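Local coordinates for glycoside hydrolase family 43 (Halothermothrix orenii, PDB 4QQS), which has alpha-L-arabinofuranosidase activity and probably helps break down plant polysaccharides such as xylan, at residues I125-Q133 with E195-Y206. Numbering follows the deposited sequence.
Sequences IDAHIFIDQ and EGPFVIKHEGKY. With EPE (4-(2-hydroxyethyl)-1-piperazine ethanesulfonic acid), chain C.
Asp126 lays its carboxylate against strand 191-202 at Glu195-Gly196: OD2 takes the Gly196 N-H at 2.9 Å from above the carboxylate plane and also accepts from the buffer hydroxyl, EPE O8. Glu195, the predicted proton donor, lies beside it, its carboxylate held by Tyr220; Asp126 probably tunes and orients it. Further along, the His128 ring lies with one face over Phe198 CA, 3.7 Å from its centroid, while CE1 sits above the Phe198 ring, the two planes tilted by 42°. Glu75, a sodium ligand, holds ND1. Val199 CG1 stands over one face of the Phe130 ring; Phe130 CG, anti to the backbone N (chi1 169°), carries the ring to the valine, and its CE2 meets Tyr206 CE2 at 3.7 Å. At the far end Asp132 OD2 receives Tyr206 OH at 2.6 Å on its syn lone pair, and OD1 forms a salt bridge with Lys201 NZ (2.9 Å), which also donates to Gln133 OE1. With an alanine at Asp132, the Lys201 charge is likely to lose its mate and the Tyr206 hydroxyl its acceptor. The two strands run nearly parallel in adjacent propeller blades, strand 124-131 pairing with 137-143 and strand 191-202 with 205-212.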
ATOM      1  N   ILE A 125      -8.444   1.131  -7.488  1.00  7.00           N
ATOM      2  CA  ILE A 125      -7.216   1.706  -6.960  1.00  7.14           C
ATOM      3  C   ILE A 125      -6.479   0.688  -6.086  1.00  6.62           C
ATOM      4  O   ILE A 125      -6.967  -0.420  -5.842  1.00  6.90           O
ATOM      5  CB  ILE A 125      -7.483   2.989  -6.113  1.00  7.72           C
ATOM      6  CG1 ILE A 125      -8.192   2.668  -4.789  1.00  8.40           C
ATOM      7  CG2 ILE A 125      -8.270   4.031  -6.916  1.00  8.55           C
ATOM      8  CD1 ILE A 125      -8.224   3.827  -3.823  1.00 10.02           C
ATOM      9  N   ASP A 126      -5.294   1.069  -5.622  1.00  6.85           N
ATOM     10  CA  ASP A 126      -4.594   0.334  -4.573  1.00  7.20           C
ATOM     11  C   ASP A 126      -4.208  -1.086  -4.974  1.00  7.34           C
ATOM     12  O   ASP A 126      -4.185  -1.994  -4.143  1.00  8.38           O
ATOM     13  CB  ASP A 126      -5.376   0.314  -3.253  1.00  7.94           C
ATOM     14  CG  ASP A 126      -5.299   1.615  -2.478  1.00  8.61           C
ATOM     15  OD1 ASP A 126      -4.588   2.540  -2.900  1.00 11.93           O
ATOM     16  OD2 ASP A 126      -5.974   1.705  -1.427  1.00  8.95           O
ATOM     17  N   ALA A 127      -3.819  -1.274  -6.230  1.00  7.18           N
ATOM     18  CA  ALA A 127      -3.300  -2.563  -6.647  1.00  7.64           C
ATOM     19  C   ALA A 127      -2.067  -2.971  -5.841  1.00  7.40           C
ATOM     20  O   ALA A 127      -1.200  -2.156  -5.514  1.00  8.11           O
ATOM     21  CB  ALA A 127      -2.951  -2.551  -8.114  1.00  8.89           C
ATOM     22  N   HIS A 128      -2.002  -4.265  -5.566  1.00  7.21           N
ATOM     23  CA  HIS A 128      -0.909  -4.876  -4.841  1.00  6.95           C
ATOM     24  C   HIS A 128      -0.692  -6.253  -5.451  1.00  7.03           C
ATOM     25  O   HIS A 128      -1.582  -7.083  -5.423  1.00  6.96           O
ATOM     26  CB  HIS A 128      -1.266  -5.006  -3.364  1.00  6.94           C
ATOM     27  CG  HIS A 128      -0.289  -5.825  -2.593  1.00  7.24           C
ATOM     28  ND1 HIS A 128       0.971  -5.376  -2.278  1.00  8.28           N
ATOM     29  CD2 HIS A 128      -0.374  -7.087  -2.101  1.00  8.24           C
ATOM     30  CE1 HIS A 128       1.622  -6.333  -1.633  1.00  9.24           C
ATOM     31  NE2 HIS A 128       0.828  -7.377  -1.505  1.00  9.61           N
ATOM     32  N   ILE A 129       0.483  -6.488  -6.016  1.00  8.62           N
ATOM     33  CA  ILE A 129       0.802  -7.786  -6.588  1.00  8.92           C
ATOM     34  C   ILE A 129       1.642  -8.575  -5.596  1.00  9.10           C
ATOM     35  O   ILE A 129       2.697  -8.118  -5.162  1.00 10.55           O
ATOM     36  CB  ILE A 129       1.523  -7.667  -7.961  1.00  9.88           C
ATOM     37  CG1 ILE A 129       0.614  -6.976  -8.981  1.00 10.48           C
ATOM     38  CG2 ILE A 129       1.923  -9.058  -8.468  1.00 10.06           C
ATOM     39  CD1 ILE A 129       1.275  -6.680 -10.327  1.00 11.75           C
ATOM     40  N   PHE A 130       1.142  -9.749  -5.243  1.00  9.10           N
ATOM     41  CA  PHE A 130       1.784 -10.710  -4.355  1.00  9.15           C
ATOM     42  C   PHE A 130       2.239 -11.901  -5.180  1.00  8.86           C
ATOM     43  O   PHE A 130       1.430 -12.521  -5.858  1.00  8.94           O
ATOM     44  CB  PHE A 130       0.773 -11.163  -3.291  1.00  9.62           C
ATOM     45  CG  PHE A 130       1.226 -12.350  -2.480  1.00 10.00           C
ATOM     46  CD1 PHE A 130       2.255 -12.242  -1.564  1.00 11.42           C
ATOM     47  CD2 PHE A 130       0.626 -13.580  -2.648  1.00 10.23           C
ATOM     48  CE1 PHE A 130       2.668 -13.350  -0.827  1.00 12.14           C
ATOM     49  CE2 PHE A 130       1.030 -14.668  -1.925  1.00 11.26           C
ATOM     50  CZ  PHE A 130       2.053 -14.556  -1.014  1.00 11.66           C
ATOM     51  N   ILE A 131       3.532 -12.206  -5.119  1.00 10.17           N
ATOM     52  CA  ILE A 131       4.075 -13.377  -5.778  1.00 10.93           C
ATOM     53  C   ILE A 131       4.264 -14.463  -4.711  1.00 10.98           C
ATOM     54  O   ILE A 131       5.057 -14.303  -3.783  1.00 12.29           O
ATOM     55  CB  ILE A 131       5.421 -13.071  -6.489  1.00 12.46           C
ATOM     56  CG1 ILE A 131       5.301 -11.860  -7.426  1.00 12.41           C
ATOM     57  CG2 ILE A 131       5.903 -14.295  -7.252  1.00 13.55           C
ATOM     58  CD1 ILE A 131       4.252 -11.977  -8.490  1.00 12.76           C
ATOM     59  N   ASP A 132       3.522 -15.561  -4.821  1.00 10.38           N
ATOM     60  CA  ASP A 132       3.606 -16.621  -3.819  1.00 10.77           C
ATOM     61  C   ASP A 132       4.919 -17.398  -3.963  1.00 11.08           C
ATOM     62  O   ASP A 132       5.663 -17.242  -4.933  1.00 11.71           O
ATOM     63  CB  ASP A 132       2.395 -17.546  -3.947  1.00 10.50           C
ATOM     64  CG  ASP A 132       2.038 -18.269  -2.657  1.00 10.81           C
ATOM     65  OD1 ASP A 132       2.792 -18.200  -1.661  1.00 12.03           O
ATOM     66  OD2 ASP A 132       0.986 -18.930  -2.668  1.00 12.10           O
ATOM     67  N   GLN A 133       5.197 -18.240  -2.980  1.00 11.97           N
ATOM     68  CA  GLN A 133       6.432 -19.008  -2.962  1.00 13.13           C
ATOM     69  C   GLN A 133       6.582 -19.880  -4.208  1.00 12.62           C
ATOM     70  O   GLN A 133       7.696 -20.095  -4.684  1.00 13.81           O
ATOM     71  CB  GLN A 133       6.500 -19.865  -1.706  1.00 16.27           C
ATOM     72  CG  GLN A 133       6.763 -19.076  -0.446  1.00 19.09           C
ATOM     73  CD  GLN A 133       6.785 -19.958   0.783  1.00 21.34           C
ATOM     74  OE1 GLN A 133       5.936 -20.841   0.943  1.00 21.29           O
ATOM     75  NE2 GLN A 133       7.762 -19.735   1.656  1.00 23.22           N
ATOM     76  N   GLU A 195      -9.099  -0.661   2.315  1.00  5.82           N
ATOM     77  CA  GLU A 195      -8.234  -0.300   1.202  1.00  6.05           C
ATOM     78  C   GLU A 195      -6.783  -0.581   1.557  1.00  5.81           C
ATOM     79  O   GLU A 195      -6.474  -1.102   2.619  1.00  5.99           O
ATOM     80  CB  GLU A 195      -8.485   1.144   0.745  1.00  7.02           C
ATOM     81  CG  GLU A 195      -8.131   2.177   1.792  1.00  8.01           C
ATOM     82  CD  GLU A 195      -8.477   3.620   1.397  1.00  9.68           C
ATOM     83  OE1 GLU A 195      -9.033   3.860   0.308  1.00 12.22           O
ATOM     84  OE2 GLU A 195      -8.169   4.534   2.192  1.00 11.07           O
ATOM     85  N   GLY A 196      -5.887  -0.288   0.632  1.00  6.08           N
ATOM     86  CA  GLY A 196      -4.479  -0.497   0.899  1.00  6.20           C
ATOM     87  C   GLY A 196      -4.039  -1.897   1.298  1.00  5.90           C
ATOM     88  O   GLY A 196      -3.259  -2.053   2.242  1.00  6.62           O
ATOM     89  N   PRO A 197      -4.457  -2.933   0.563  1.00  6.00           N
ATOM     90  CA  PRO A 197      -3.986  -4.285   0.901  1.00  6.18           C
ATOM     91  C   PRO A 197      -2.478  -4.457   0.737  1.00  6.34           C
ATOM     92  O   PRO A 197      -1.888  -3.918  -0.203  1.00  7.10           O
ATOM     93  CB  PRO A 197      -4.726  -5.177  -0.102  1.00  6.60           C
ATOM     94  CG  PRO A 197      -5.016  -4.270  -1.268  1.00  6.74           C
ATOM     95  CD  PRO A 197      -5.315  -2.925  -0.636  1.00  6.35           C
ATOM     96  N   PHE A 198      -1.895  -5.262   1.613  1.00  6.33           N
ATOM     97  CA  PHE A 198      -0.510  -5.699   1.483  1.00  6.30           C
ATOM     98  C   PHE A 198      -0.429  -7.098   2.092  1.00  6.03           C
ATOM     99  O   PHE A 198      -0.836  -7.273   3.226  1.00  6.95           O
ATOM    100  CB  PHE A 198       0.464  -4.744   2.202  1.00  6.99           C
ATOM    101  CG  PHE A 198       1.905  -5.013   1.851  1.00  7.33           C
ATOM    102  CD1 PHE A 198       2.576  -6.092   2.385  1.00  8.23           C
ATOM    103  CD2 PHE A 198       2.572  -4.227   0.911  1.00  8.28           C
ATOM    104  CE1 PHE A 198       3.887  -6.370   2.018  1.00  9.13           C
ATOM    105  CE2 PHE A 198       3.887  -4.506   0.567  1.00  8.76           C
ATOM    106  CZ  PHE A 198       4.519  -5.575   1.108  1.00  9.60           C
ATOM    107  N   VAL A 199       0.083  -8.072   1.347  1.00  6.34           N
ATOM    108  CA  VAL A 199       0.062  -9.470   1.777  1.00  7.32           C
ATOM    109  C   VAL A 199       1.468  -9.994   2.083  1.00  7.45           C
ATOM    110  O   VAL A 199       2.401  -9.812   1.298  1.00  8.50           O
ATOM    111  CB  VAL A 199      -0.624 -10.349   0.705  1.00  8.14           C
ATOM    112  CG1 VAL A 199      -0.554 -11.844   1.058  1.00  9.04           C
ATOM    113  CG2 VAL A 199      -2.077  -9.906   0.541  1.00  8.29           C
ATOM    114  N   ILE A 200       1.600 -10.657   3.228  1.00  7.88           N
ATOM    115  CA  ILE A 200       2.811 -11.394   3.594  1.00  9.08           C
ATOM    116  C   ILE A 200       2.426 -12.824   3.953  1.00  9.50           C
ATOM    117  O   ILE A 200       1.292 -13.122   4.306  1.00 10.08           O
ATOM    118  CB  ILE A 200       3.604 -10.705   4.742  1.00 10.10           C
ATOM    119  CG1 ILE A 200       2.768 -10.614   6.023  1.00 10.26           C
ATOM    120  CG2 ILE A 200       4.094  -9.340   4.277  1.00 10.33           C
ATOM    121  CD1 ILE A 200       3.496  -9.952   7.192  1.00 11.74           C
ATOM    122  N   LYS A 201       3.406 -13.710   3.862  1.00 10.72           N
ATOM    123  CA  LYS A 201       3.208 -15.121   4.160  1.00 11.62           C
ATOM    124  C   LYS A 201       4.043 -15.479   5.380  1.00 12.76           C
ATOM    125  O   LYS A 201       5.174 -15.013   5.530  1.00 14.31           O
ATOM    126  CB  LYS A 201       3.609 -15.978   2.949  1.00 12.68           C
ATOM    127  CG  LYS A 201       3.161 -17.433   3.020  1.00 13.51           C
ATOM    128  CD  LYS A 201       3.536 -18.183   1.754  1.00 14.80           C
ATOM    129  CE  LYS A 201       2.938 -19.573   1.698  1.00 15.83           C
ATOM    130  NZ  LYS A 201       3.241 -20.235   0.403  1.00 16.02           N
ATOM    131  N   HIS A 202       3.484 -16.294   6.260  1.00 12.57           N
ATOM    132  CA  HIS A 202       4.177 -16.700   7.468  1.00 13.96           C
ATOM    133  C   HIS A 202       3.668 -18.069   7.884  1.00 14.15           C
ATOM    134  O   HIS A 202       2.468 -18.262   8.061  1.00 13.39           O
ATOM    135  CB  HIS A 202       3.937 -15.680   8.579  1.00 15.28           C
ATOM    136  CG  HIS A 202       4.679 -15.980   9.844  1.00 16.97           C
ATOM    137  ND1 HIS A 202       4.072 -16.525  10.956  1.00 18.56           N
ATOM    138  CD2 HIS A 202       5.983 -15.820  10.168  1.00 18.06           C
ATOM    139  CE1 HIS A 202       4.972 -16.688  11.909  1.00 19.12           C
ATOM    140  NE2 HIS A 202       6.139 -16.264  11.459  1.00 19.50           N
ATOM    141  N   GLU A 203       4.596 -19.015   8.004  1.00 15.97           N
ATOM    142  CA  GLU A 203       4.295 -20.368   8.470  1.00 17.66           C
ATOM    143  C   GLU A 203       3.116 -20.975   7.705  1.00 16.29           C
ATOM    144  O   GLU A 203       2.217 -21.589   8.281  1.00 16.52           O
ATOM    145  CB  GLU A 203       4.069 -20.385   9.992  1.00 20.21           C
ATOM    146  CG  GLU A 203       5.336 -20.047  10.792  1.00 22.54           C
ATOM    147  CD  GLU A 203       5.162 -20.105  12.314  1.00 24.71           C
ATOM    148  OE1 GLU A 203       4.078 -20.498  12.801  1.00 25.70           O
ATOM    149  OE2 GLU A 203       6.125 -19.746  13.032  1.00 26.02           O
ATOM    150  N   GLY A 204       3.135 -20.787   6.392  1.00 15.63           N
ATOM    151  CA  GLY A 204       2.171 -21.421   5.518  1.00 15.29           C
ATOM    152  C   GLY A 204       0.843 -20.703   5.367  1.00 14.45           C
ATOM    153  O   GLY A 204       0.028 -21.118   4.552  1.00 15.98           O
ATOM    154  N   LYS A 205       0.609 -19.648   6.144  1.00 12.01           N
ATOM    155  CA  LYS A 205      -0.612 -18.857   6.042  1.00 11.25           C
ATOM    156  C   LYS A 205      -0.321 -17.487   5.440  1.00  9.60           C
ATOM    157  O   LYS A 205       0.823 -17.005   5.414  1.00 10.11           O
ATOM    158  CB  LYS A 205      -1.266 -18.699   7.416  1.00 13.28           C
ATOM    159  CG  LYS A 205      -1.784 -20.008   8.003  1.00 15.92           C
ATOM    160  CD  LYS A 205      -2.410 -19.817   9.371  1.00 18.11           C
ATOM    161  CE  LYS A 205      -2.901 -21.136   9.942  1.00 20.73           C
ATOM    162  NZ  LYS A 205      -3.299 -21.031  11.366  1.00 22.69           N
ATOM    163  N   TYR A 206      -1.394 -16.859   4.982  1.00  8.80           N
ATOM    164  CA  TYR A 206      -1.315 -15.586   4.284  1.00  7.99           C
ATOM    165  C   TYR A 206      -1.987 -14.517   5.134  1.00  7.77           C
ATOM    166  O   TYR A 206      -3.060 -14.732   5.682  1.00  8.34           O
ATOM    167  CB  TYR A 206      -1.991 -15.688   2.918  1.00  8.56           C
ATOM    168  CG  TYR A 206      -1.396 -16.770   2.047  1.00  8.89           C
ATOM    169  CD1 TYR A 206      -1.836 -18.081   2.149  1.00  9.46           C
ATOM    170  CD2 TYR A 206      -0.400 -16.496   1.130  1.00  9.64           C
ATOM    171  CE1 TYR A 206      -1.302 -19.084   1.368  1.00  9.82           C
ATOM    172  CE2 TYR A 206       0.145 -17.500   0.337  1.00 10.39           C
ATOM    173  CZ  TYR A 206      -0.320 -18.796   0.456  1.00 10.59           C
ATOM    174  OH  TYR A 206       0.179 -19.812  -0.328  1.00 11.68           O
TER
HETATM  175  N1  EPE C 401      -8.619   8.884  -1.119  0.59 24.13           N
HETATM  176  C2  EPE C 401      -7.428   9.007  -0.259  0.59 23.85           C
HETATM  177  C3  EPE C 401      -7.224   7.731   0.548  0.59 23.54           C
HETATM  178  N4  EPE C 401      -7.047   6.619  -0.355  0.59 23.24           N
HETATM  179  C5  EPE C 401      -8.172   6.441  -1.248  0.59 23.34           C
HETATM  180  C6  EPE C 401      -8.437   7.733  -2.026  0.59 23.62           C
HETATM  181  C7  EPE C 401      -5.710   6.468  -0.902  0.59 22.14           C
HETATM  182  C8  EPE C 401      -5.354   5.039  -1.287  0.59 20.43           C
HETATM  183  O8  EPE C 401      -5.848   4.127  -0.332  0.59 18.55           O
HETATM  184  C9  EPE C 401      -8.718  10.118  -1.918  0.59 25.32           C
HETATM  185  C10 EPE C 401     -10.177  10.519  -2.105  0.59 26.47           C
HETATM  186  S   EPE C 401     -10.378  12.052  -3.053  0.59 27.56           S
HETATM  187  O1S EPE C 401      -9.308  12.180  -4.039  0.59 27.89           O
HETATM  188  O2S EPE C 401     -11.663  12.032  -3.752  0.59 28.01           O
HETATM  189  O3S EPE C 401     -10.366  13.200  -2.150  0.59 27.94           O
HETATM  190  O   HOH W   1      -2.520  -1.564  -1.812  1.00 11.21           O
HETATM  191  O   HOH W   2       3.006  -9.056  -1.273  1.00 15.98           O